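Local structure of hypothetical protein, IPT/TIG domain protein (Bacteroides ovatus, 4HW6) at residues G130-C135 with V170-D175; T123-L128 with C135-N140; V50-G55 with E67-I72. The protein is of unknown function but probably binds carbohydrate as an auxiliary nutrient-binding protein built from an IPT/TIG domain and a six-bladed beta-propeller. All coordinates share one frame; numbering follows the deposited sequence. Where two conformers were deposited one is given.

Contact 1: G130-C135 with V170-D175; sequences GPFDDC and VNQYVD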
loop_
_atom_site.group_PDB
_atom_site.type_symbol
_atom_site.label_atom_id
_atom_site.label_comp_id
_atom_site.label_asym_id
_atom_site.label_seq_id
_atom_site.Cartn_x
_atom_site.Cartn_y
_atom_site.Cartn_z
ATOM N N GLY A 130 -2.822 21.702 2.198
ATOM C CA GLY A 130 -1.763 22.114 3.080
ATOM C C GLY A 130 -0.634 21.097 3.207
ATOM O O GLY A 130 -0.690 20.016 2.619
ATOM N N PRO A 131 0.374 21.447 4.010
ATOM C CA PRO A 131 1.478 20.560 4.368
ATOM C C PRO A 131 0.987 19.274 4.988
ATOM O O PRO A 131 -0.097 19.251 5.579
ATOM C CB PRO A 131 2.266 21.364 5.419
ATOM C CG PRO A 131 1.890 22.785 5.197
ATOM C CD PRO A 131 0.488 22.766 4.659
ATOM N N PHE A 132 1.800 18.222 4.896
ATOM C CA PHE A 132 1.494 16.937 5.522
ATOM C C PHE A 132 1.021 17.099 6.977
ATOM O O PHE A 132 0.079 16.434 7.400
ATOM C CB PHE A 132 2.735 16.016 5.514
ATOM C CG PHE A 132 2.956 15.251 4.226
ATOM C CD1 PHE A 132 2.305 15.582 3.037
ATOM C CD2 PHE A 132 3.847 14.188 4.211
ATOM C CE1 PHE A 132 2.533 14.855 1.879
ATOM C CE2 PHE A 132 4.066 13.470 3.058
ATOM C CZ PHE A 132 3.415 13.804 1.892
ATOM N N ASP A 133 1.703 17.956 7.723
ATOM C CA ASP A 133 1.392 18.196 9.139
ATOM C C ASP A 133 0.163 19.081 9.420
ATOM O O ASP A 133 -0.241 19.202 10.575
ATOM C CB ASP A 133 2.610 18.800 9.837
ATOM C CG ASP A 133 2.497 18.744 11.356
ATOM O OD1 ASP A 133 2.192 17.650 11.885
ATOM O OD2 ASP A 133 2.691 19.795 12.002
ATOM N N ASP A 134 -0.430 19.678 8.389
ATOM C CA ASP A 134 -1.456 20.719 8.576
ATOM C C ASP A 134 -2.331 20.828 7.311
ATOM O O ASP A 134 -2.325 21.835 6.586
ATOM C CB ASP A 134 -0.767 22.047 8.899
ATOM C CG ASP A 134 -1.663 23.021 9.662
ATOM O OD1 ASP A 134 -2.878 22.794 9.783
ATOM O OD2 ASP A 134 -1.136 24.047 10.128
ATOM N N CYS A 135 -3.061 19.766 7.037
ATOM C CA CYS A 135 -3.857 19.680 5.813
ATOM C C CYS A 135 -5.250 19.158 6.161
ATOM O O CYS A 135 -5.854 18.430 5.374
ATOM C CB CYS A 135 -3.189 18.748 4.799
ATOM S SG CYS A 135 -2.925 17.047 5.385
ATOM N N VAL A 170 7.612 14.981 -2.403
ATOM C CA VAL A 170 8.818 15.806 -2.516
ATOM C C VAL A 170 8.605 17.092 -1.712
ATOM O O VAL A 170 9.474 17.508 -0.953
ATOM C CB VAL A 170 9.152 16.132 -3.990
ATOM C CG1 VAL A 170 10.201 17.243 -4.115
ATOM C CG2 VAL A 170 9.617 14.868 -4.707
ATOM N N ASN A 171 7.433 17.702 -1.873
ATOM C CA ASN A 171 7.111 18.943 -1.164
ATOM C C ASN A 171 6.350 18.731 0.152
ATOM O O ASN A 171 6.058 19.698 0.857
ATOM C CB ASN A 171 6.341 19.863 -2.092
ATOM C CG ASN A 171 7.162 20.253 -3.287
ATOM O OD1 ASN A 171 8.256 20.756 -3.120
ATOM N ND2 ASN A 171 6.679 19.947 -4.495
ATOM N N GLN A 172 6.052 17.473 0.474
ATOM C CA GLN A 172 5.334 17.132 1.696
ATOM C C GLN A 172 4.066 17.994 1.805
ATOM O O GLN A 172 3.845 18.692 2.788
ATOM C CB GLN A 172 6.253 17.300 2.903
ATOM C CG GLN A 172 7.522 16.462 2.816
ATOM C CD GLN A 172 7.305 15.044 3.301
ATOM O OE1 GLN A 172 7.064 14.827 4.487
ATOM N NE2 GLN A 172 7.410 14.068 2.395
ATOM N N TYR A 173 3.238 17.918 0.763
ATOM C CA TYR A 173 2.046 18.757 0.635
ATOM C C TYR A 173 0.893 17.922 0.114
ATOM O O TYR A 173 1.104 17.038 -0.711
ATOM C CB TYR A 173 2.339 19.894 -0.336
ATOM C CG TYR A 173 1.338 21.025 -0.277
ATOM C CD1 TYR A 173 1.489 22.047 0.649
ATOM C CD2 TYR A 173 0.247 21.084 -1.158
ATOM C CE1 TYR A 173 0.591 23.111 0.703
ATOM C CE2 TYR A 173 -0.651 22.151 -1.103
ATOM C CZ TYR A 173 -0.475 23.145 -0.169
ATOM O OH TYR A 173 -1.368 24.188 -0.089
ATOM N N VAL A 174 -0.315 18.182 0.615
ATOM C CA VAL A 174 -1.519 17.498 0.134
ATOM C C VAL A 174 -2.444 18.526 -0.497
ATOM O O VAL A 174 -3.127 19.257 0.201
ATOM C CB VAL A 174 -2.296 16.726 1.224
ATOM C CG1 VAL A 174 -3.406 15.890 0.574
ATOM C CG2 VAL A 174 -1.360 15.820 2.042
ATOM N N ASP A 175 -2.454 18.563 -1.829
ATOM C CA ASP A 175 -3.225 19.548 -2.562
ATOM C C ASP A 175 -4.631 19.036 -2.839
ATOM O O ASP A 175 -4.943 17.861 -2.674
ATOM C CB ASP A 175 -2.533 19.869 -3.891
ATOM C CG ASP A 175 -2.790 21.290 -4.376
ATOM O OD1 ASP A 175 -3.555 22.061 -3.748
ATOM O OD2 ASP A 175 -2.197 21.640 -5.415
#

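Contact 2: T123-L128 with C135-N140; sequences TKWDVL and CGAFDN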
loop_
_atom_site.group_PDB
_atom_site.type_symbol
_atom_site.label_atom_id
_atom_site.label_comp_id
_atom_site.label_asym_id
_atom_site.label_seq_id
_atom_site.Cartn_x
_atom_site.Cartn_y
_atom_site.Cartn_z
ATOM N N THR A 123 -14.758 14.276 15.890
ATOM C CA THR A 123 -16.065 14.556 15.313
ATOM C C THR A 123 -16.031 15.630 14.220
ATOM O O THR A 123 -16.958 15.717 13.416
ATOM C CB THR A 123 -17.094 14.923 16.389
ATOM O OG1 THR A 123 -16.732 16.152 17.024
ATOM C CG2 THR A 123 -17.193 13.797 17.440
ATOM N N LYS A 124 -14.960 16.418 14.176
ATOM C CA LYS A 124 -14.884 17.556 13.264
ATOM C C LYS A 124 -13.543 17.599 12.545
ATOM O O LYS A 124 -12.552 17.087 13.049
ATOM C CB LYS A 124 -15.121 18.862 14.017
ATOM C CG LYS A 124 -16.561 19.026 14.497
ATOM C CD LYS A 124 -16.818 20.418 15.043
ATOM C CE LYS A 124 -18.126 20.495 15.826
ATOM N NZ LYS A 124 -18.247 21.810 16.513
ATOM N N TRP A 125 -13.535 18.172 11.351
ATOM C CA TRP A 125 -12.288 18.425 10.616
ATOM C C TRP A 125 -12.499 19.535 9.610
ATOM O O TRP A 125 -13.634 19.871 9.255
ATOM C CB TRP A 125 -11.802 17.175 9.885
ATOM C CG TRP A 125 -12.767 16.636 8.840
ATOM C CD1 TRP A 125 -12.729 16.855 7.491
ATOM C CD2 TRP A 125 -13.884 15.788 9.078
ATOM N NE1 TRP A 125 -13.766 16.197 6.878
ATOM C CE2 TRP A 125 -14.500 15.548 7.834
ATOM C CE3 TRP A 125 -14.441 15.222 10.231
ATOM C CZ2 TRP A 125 -15.636 14.747 7.705
ATOM C CZ3 TRP A 125 -15.567 14.430 10.106
ATOM C CH2 TRP A 125 -16.145 14.187 8.851
ATOM N N ASP A 126 -11.395 20.120 9.170
ATOM C CA ASP A 126 -11.411 21.123 8.122
ATOM C C ASP A 126 -10.971 20.441 6.831
ATOM O O ASP A 126 -10.190 19.502 6.877
ATOM C CB ASP A 126 -10.440 22.243 8.460
ATOM C CG ASP A 126 -10.800 22.961 9.750
ATOM O OD1 ASP A 126 -12.004 23.189 10.002
ATOM O OD2 ASP A 126 -9.871 23.273 10.514
ATOM N N VAL A 127 -11.451 20.938 5.695
ATOM C CA VAL A 127 -10.995 20.481 4.403
ATOM C C VAL A 127 -10.174 21.598 3.735
ATOM O O VAL A 127 -10.684 22.674 3.438
ATOM C CB VAL A 127 -12.162 20.022 3.520
ATOM C CG1 VAL A 127 -11.695 19.737 2.099
ATOM C CG2 VAL A 127 -12.855 18.805 4.131
ATOM N N LEU A 128 -8.889 21.338 3.527
ATOM C CA LEU A 128 -7.985 22.299 2.910
ATOM C C LEU A 128 -6.733 21.645 2.359
ATOM O O LEU A 128 -6.313 20.577 2.818
ATOM C CB LEU A 128 -7.535 23.372 3.886
ATOM C CG LEU A 128 -6.647 22.965 5.069
ATOM C CD1 LEU A 128 -5.826 24.145 5.566
ATOM C CD2 LEU A 128 -7.496 22.444 6.197
ATOM N N CYS A 135 -3.061 19.766 7.037
ATOM C CA CYS A 135 -3.857 19.680 5.813
ATOM C C CYS A 135 -5.250 19.158 6.161
ATOM O O CYS A 135 -5.854 18.430 5.374
ATOM C CB CYS A 135 -3.189 18.748 4.799
ATOM S SG CYS A 135 -2.925 17.047 5.385
ATOM N N GLY A 136 -5.740 19.521 7.347
ATOM C CA GLY A 136 -7.083 19.100 7.756
ATOM C C GLY A 136 -7.241 17.600 7.771
ATOM O O GLY A 136 -6.293 16.884 8.121
ATOM N N ALA A 137 -8.431 17.131 7.376
ATOM C CA ALA A 137 -8.699 15.732 7.137
ATOM C C ALA A 137 -9.537 15.572 5.863
ATOM O O ALA A 137 -9.876 16.560 5.184
ATOM C CB ALA A 137 -9.367 15.066 8.365
ATOM N N PHE A 138 -9.854 14.330 5.534
ATOM C CA PHE A 138 -10.320 13.983 4.192
ATOM C C PHE A 138 -11.757 13.474 4.156
ATOM O O PHE A 138 -12.103 12.528 4.869
ATOM C CB PHE A 138 -9.352 12.964 3.602
ATOM C CG PHE A 138 -7.925 13.410 3.716
ATOM C CD1 PHE A 138 -7.539 14.618 3.151
ATOM C CD2 PHE A 138 -7.003 12.686 4.444
ATOM C CE1 PHE A 138 -6.240 15.069 3.276
ATOM C CE2 PHE A 138 -5.703 13.126 4.563
ATOM C CZ PHE A 138 -5.324 14.335 3.994
ATOM N N ASP A 139 -12.570 14.070 3.289
ATOM C CA ASP A 139 -13.993 13.704 3.182
ATOM C C ASP A 139 -14.226 12.315 2.628
ATOM O O ASP A 139 -15.108 11.615 3.100
ATOM C CB ASP A 139 -14.777 14.713 2.336
ATOM C CG ASP A 139 -15.070 16.007 3.067
ATOM O OD1 ASP A 139 -15.129 16.040 4.332
ATOM O OD2 ASP A 139 -15.270 17.009 2.353
ATOM N N ASN A 140 -13.466 11.907 1.615
ATOM C CA ASN A 140 -13.750 10.647 0.931
ATOM C C ASN A 140 -12.546 10.153 0.166
ATOM O O ASN A 140 -12.235 10.663 -0.926
ATOM C CB ASN A 140 -14.934 10.844 -0.020
ATOM C CG ASN A 140 -15.461 9.543 -0.601
ATOM O OD1 ASN A 140 -14.952 8.469 -0.309
ATOM N ND2 ASN A 140 -16.512 9.648 -1.410
HETATM O O HOH W 1 -8.208 18.430 4.078
#

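Contact 3: V50-G55 with E67-I72; sequences VKVTIG and ESLLCI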
loop_
_atom_site.group_PDB
_atom_site.type_symbol
_atom_site.label_atom_id
_atom_site.label_comp_id
_atom_site.label_asym_id
_atom_site.label_seq_id
_atom_site.Cartn_x
_atom_site.Cartn_y
_atom_site.Cartn_z
ATOM N N VAL A 50 33.257 3.726 22.405
ATOM C CA VAL A 50 32.813 2.623 21.560
ATOM C C VAL A 50 31.491 2.970 20.876
ATOM O O VAL A 50 30.590 3.547 21.494
ATOM C CB VAL A 50 32.687 1.302 22.352
ATOM C CG1 VAL A 50 31.529 1.363 23.324
ATOM C CG2 VAL A 50 32.533 0.115 21.399
ATOM N N LYS A 51 31.408 2.635 19.593
ATOM C CA LYS A 51 30.208 2.829 18.796
ATOM C C LYS A 51 29.774 1.469 18.283
ATOM O O LYS A 51 30.611 0.661 17.848
ATOM C CB LYS A 51 30.502 3.758 17.612
ATOM C CG LYS A 51 30.957 5.165 17.990
ATOM C CD LYS A 51 29.795 6.148 18.059
ATOM C CE LYS A 51 30.268 7.598 17.996
ATOM N NZ LYS A 51 30.907 7.939 16.691
ATOM N N VAL A 52 28.473 1.200 18.351
ATOM C CA VAL A 52 27.910 -0.027 17.825
ATOM C C VAL A 52 26.784 0.334 16.841
ATOM O O VAL A 52 25.973 1.202 17.126
ATOM C CB VAL A 52 27.347 -0.924 18.956
ATOM C CG1 VAL A 52 26.729 -2.196 18.385
ATOM C CG2 VAL A 52 28.458 -1.295 19.935
ATOM N N THR A 53 26.769 -0.313 15.681
ATOM C CA THR A 53 25.628 -0.251 14.787
ATOM C C THR A 53 25.155 -1.667 14.493
ATOM O O THR A 53 25.962 -2.606 14.401
ATOM C CB THR A 53 25.954 0.488 13.468
ATOM O OG1 THR A 53 27.001 -0.196 12.761
ATOM C CG2 THR A 53 26.375 1.919 13.749
ATOM N N ILE A 54 23.840 -1.804 14.366
ATOM C CA ILE A 54 23.188 -3.041 13.949
ATOM C C ILE A 54 22.366 -2.716 12.712
ATOM O O ILE A 54 21.494 -1.829 12.729
ATOM C CB ILE A 54 22.323 -3.648 15.069
ATOM C CG1 ILE A 54 23.169 -3.828 16.337
ATOM C CG2 ILE A 54 21.705 -4.965 14.614
ATOM C CD1 ILE A 54 22.494 -4.652 17.424
ATOM N N GLY A 55 22.697 -3.384 11.612
ATOM C CA GLY A 55 22.095 -3.085 10.327
ATOM C C GLY A 55 22.324 -1.652 9.857
ATOM O O GLY A 55 21.541 -1.135 9.084
ATOM N N GLU A 67 36.087 -7.494 26.365
ATOM C CA GLU A 67 35.753 -8.671 25.563
ATOM C C GLU A 67 34.244 -8.848 25.415
ATOM O O GLU A 67 33.785 -9.800 24.783
ATOM C CB GLU A 67 36.366 -9.931 26.174
ATOM C CG GLU A 67 37.890 -9.921 26.229
ATOM C CD GLU A 67 38.458 -9.029 27.330
ATOM O OE1 GLU A 67 37.916 -9.040 28.461
ATOM O OE2 GLU A 67 39.461 -8.324 27.073
ATOM N N SER A 68 33.476 -7.929 25.996
ATOM C CA SER A 68 32.042 -7.861 25.746
ATOM C C SER A 68 31.537 -6.430 25.873
ATOM O O SER A 68 32.206 -5.563 26.432
ATOM C CB SER A 68 31.257 -8.753 26.711
ATOM O OG SER A 68 31.350 -8.257 28.036
ATOM N N LEU A 69 30.350 -6.197 25.325
ATOM C CA LEU A 69 29.626 -4.951 25.550
ATOM C C LEU A 69 28.139 -5.278 25.537
ATOM O O LEU A 69 27.725 -6.297 24.974
ATOM C CB LEU A 69 29.992 -3.886 24.498
ATOM C CG LEU A 69 29.663 -4.140 23.020
ATOM C CD1 LEU A 69 28.172 -3.890 22.757
ATOM C CD2 LEU A 69 30.498 -3.237 22.107
ATOM N N LEU A 70 27.367 -4.435 26.216
ATOM C CA LEU A 70 25.924 -4.528 26.259
ATOM C C LEU A 70 25.352 -3.334 25.515
ATOM O O LEU A 70 25.712 -2.184 25.806
ATOM C CB LEU A 70 25.435 -4.512 27.710
ATOM C CG LEU A 70 23.922 -4.544 27.976
ATOM C CD1 LEU A 70 23.317 -5.863 27.520
ATOM C CD2 LEU A 70 23.621 -4.309 29.451
ATOM N N CYS A 71 24.464 -3.596 24.559
ATOM C CA CYS A 71 23.837 -2.525 23.803
ATOM C C CYS A 71 22.344 -2.814 23.604
ATOM O O CYS A 71 21.843 -3.881 23.993
ATOM C CB CYS A 71 24.566 -2.314 22.465
ATOM S SG CYS A 71 24.287 -3.647 21.289
ATOM N N ILE A 72 21.640 -1.831 23.060
ATOM C CA ILE A 72 20.205 -1.924 22.823
ATOM C C ILE A 72 19.943 -1.914 21.327
ATOM O O ILE A 72 20.350 -0.980 20.609
ATOM C CB ILE A 72 19.466 -0.747 23.496
ATOM C CG1 ILE A 72 19.686 -0.779 25.010
ATOM C CG2 ILE A 72 17.968 -0.768 23.194
ATOM C CD1 ILE A 72 19.038 0.399 25.715
#

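Contact 1: G130-C135 with V170-D175
Gly130 and Val174 form an antiparallel hydrogen-bonded pair, in which Val174 N reaches Gly130 O in the carbonyl plane over 2.7 Å, almost straight at 175°. The return bond, Gly130 N to Val174 O, is longer at 3.2 Å and meets its carbonyl from above the plane. Next along, Pro131 has no N-H to offer and contributes a CA-H...O contact to Gln172 O, an oxygen that also accepts Phe132 N at 3.0 Å. Phe132 turns its ring so that Gln172 CA stands over one face, 3.6 Å from the centroid, a CH-pi contact. The Gln172 chain bends at chi2 (-84°) to bring its amide obliquely past CD2 and CE2, while NE2 bonds to Phe169 O. Here 130-131 adds an outer strand to a propeller blade, beside strand 173-177. The Tyr173 ring lies with one face over the Gly130 peptide; a side chain at Gly130 would collide with Asp134 O, brought there by the type I turn Pro131-Asp134. Val174 CG2 touches both Phe132 CD1 and Cys135 SG. Further out, a G1 bulge sets Gln172 and Tyr173 opposite Asp168, and Phe114 packs edge-to-face with Phe132.

Contact 2: T123-L128 with C135-N140
Trp125 NE1 donates to Asp139 OD1 over 2.9 Å, and Ala137 N donates to Asp126 O nearly along the C=O axis; these two bonds join the loops on either side of the short strand 130-131 of the beta-propeller. Asp139 OD1 lies near the indole plane, off its edge, though the bond bends at the hydrogen (153°) and the oxygen is approached from above the carboxylate plane. A water adds a third link: Leu128 N donates to it at 3.0 Å, and it lies 2.7 Å from both Cys135 O and Ala137 O. The backbone brings Trp125 CB to 3.6 Å from Ala137 CB; CG, in the crowded position between backbone N and carbonyl carbon (chi1 61°), directs the indole along segment 135-140 so that NE1 reaches Asp139. Alanine's methyl suits this place, lying directly against Trp125 CB and CG, while the indole ring also stacks with His424. An alanine in place of Trp125 would take away the NE1 donor and the ring stacked on His424, and would probably loosen the tie between the two loops. The Asp126 carboxylate turns elsewhere, to Tyr119 OH. Gly136 has a positive phi (58°), a backbone shape hard for other residues, and a CB there would run into Asp126 O. Val127 CG2 rests across the Asp139 carboxylate, 3.5 Å from OD2, and Leu128 CD2 comes 3.6 Å from Gly136 N.

Contact 3: V50-G55 with E67-I72
Glu67 OE2, at the approach to strand 68-72, is held by one hydrogen bond, with Thr12 OG1, and this polar grip lies well away from the apolar face where the two segments meet. There, Val50, Val52 and Ile54 of one strand point toward Leu69 and Cys71 of the other, every second residue being apolar and buried, while Lys51 and Thr53 turn outward. The tightest meeting is tip to tip: Val52 CG2 comes 3.6 Å from Leu69 CD2. Leu69 holds CG in the crowded position between backbone N and carbonyl carbon (chi1 63°), and from there its forked end has CD2 touching both valines, with Val50 CG2 at 4.0 Å. Beta-branched valine suits a strand, and its two methyls let Val52 divide its work: CG2 takes the leucine, and CG1 lies 4.1 Å from Cys71 SG. The compact sulphur of Cys71 also receives Ile54 CD1, at the looser distance of 4.4 Å. Val84 touches both Val50 and Leu69, extending this apolar layer, and Val61 lies against Val50 and Val52. The strand axes approach to 8.7 Å and cross at -50°, so the two strands, each paired with 57-64 between them in one strongly curled sheet, turn their apolar faces toward one another. Such packing is consistent with the core of the immunoglobulin-like beta sandwich of IPT/TIG domains, members of the E-set clan.

In the fold
Contact 3 comes first along the chain. It closes a loop of 11 residues, mostly strand 57-64, and packs two strands of the IPT/TIG sandwich against each other on either side of 57-64, ending before the propeller begins. Its centre lies about 38 Å from that of contact 1 and about 45 Å from that of contact 2. Contacts 1 and 2 cross: 123-128 opens contact 2, 130-135 opens contact 1, 135-140 closes contact 2 over just six residues, and 170-175 closes contact 1 after three blade strands. They share Cys135 and touch where Val174 CG1 meets Phe138 CE1. Contact 2 joins the loops flanking strand 130-131 to each other, and contact 1 pairs that strand with the blade edge at 173-177.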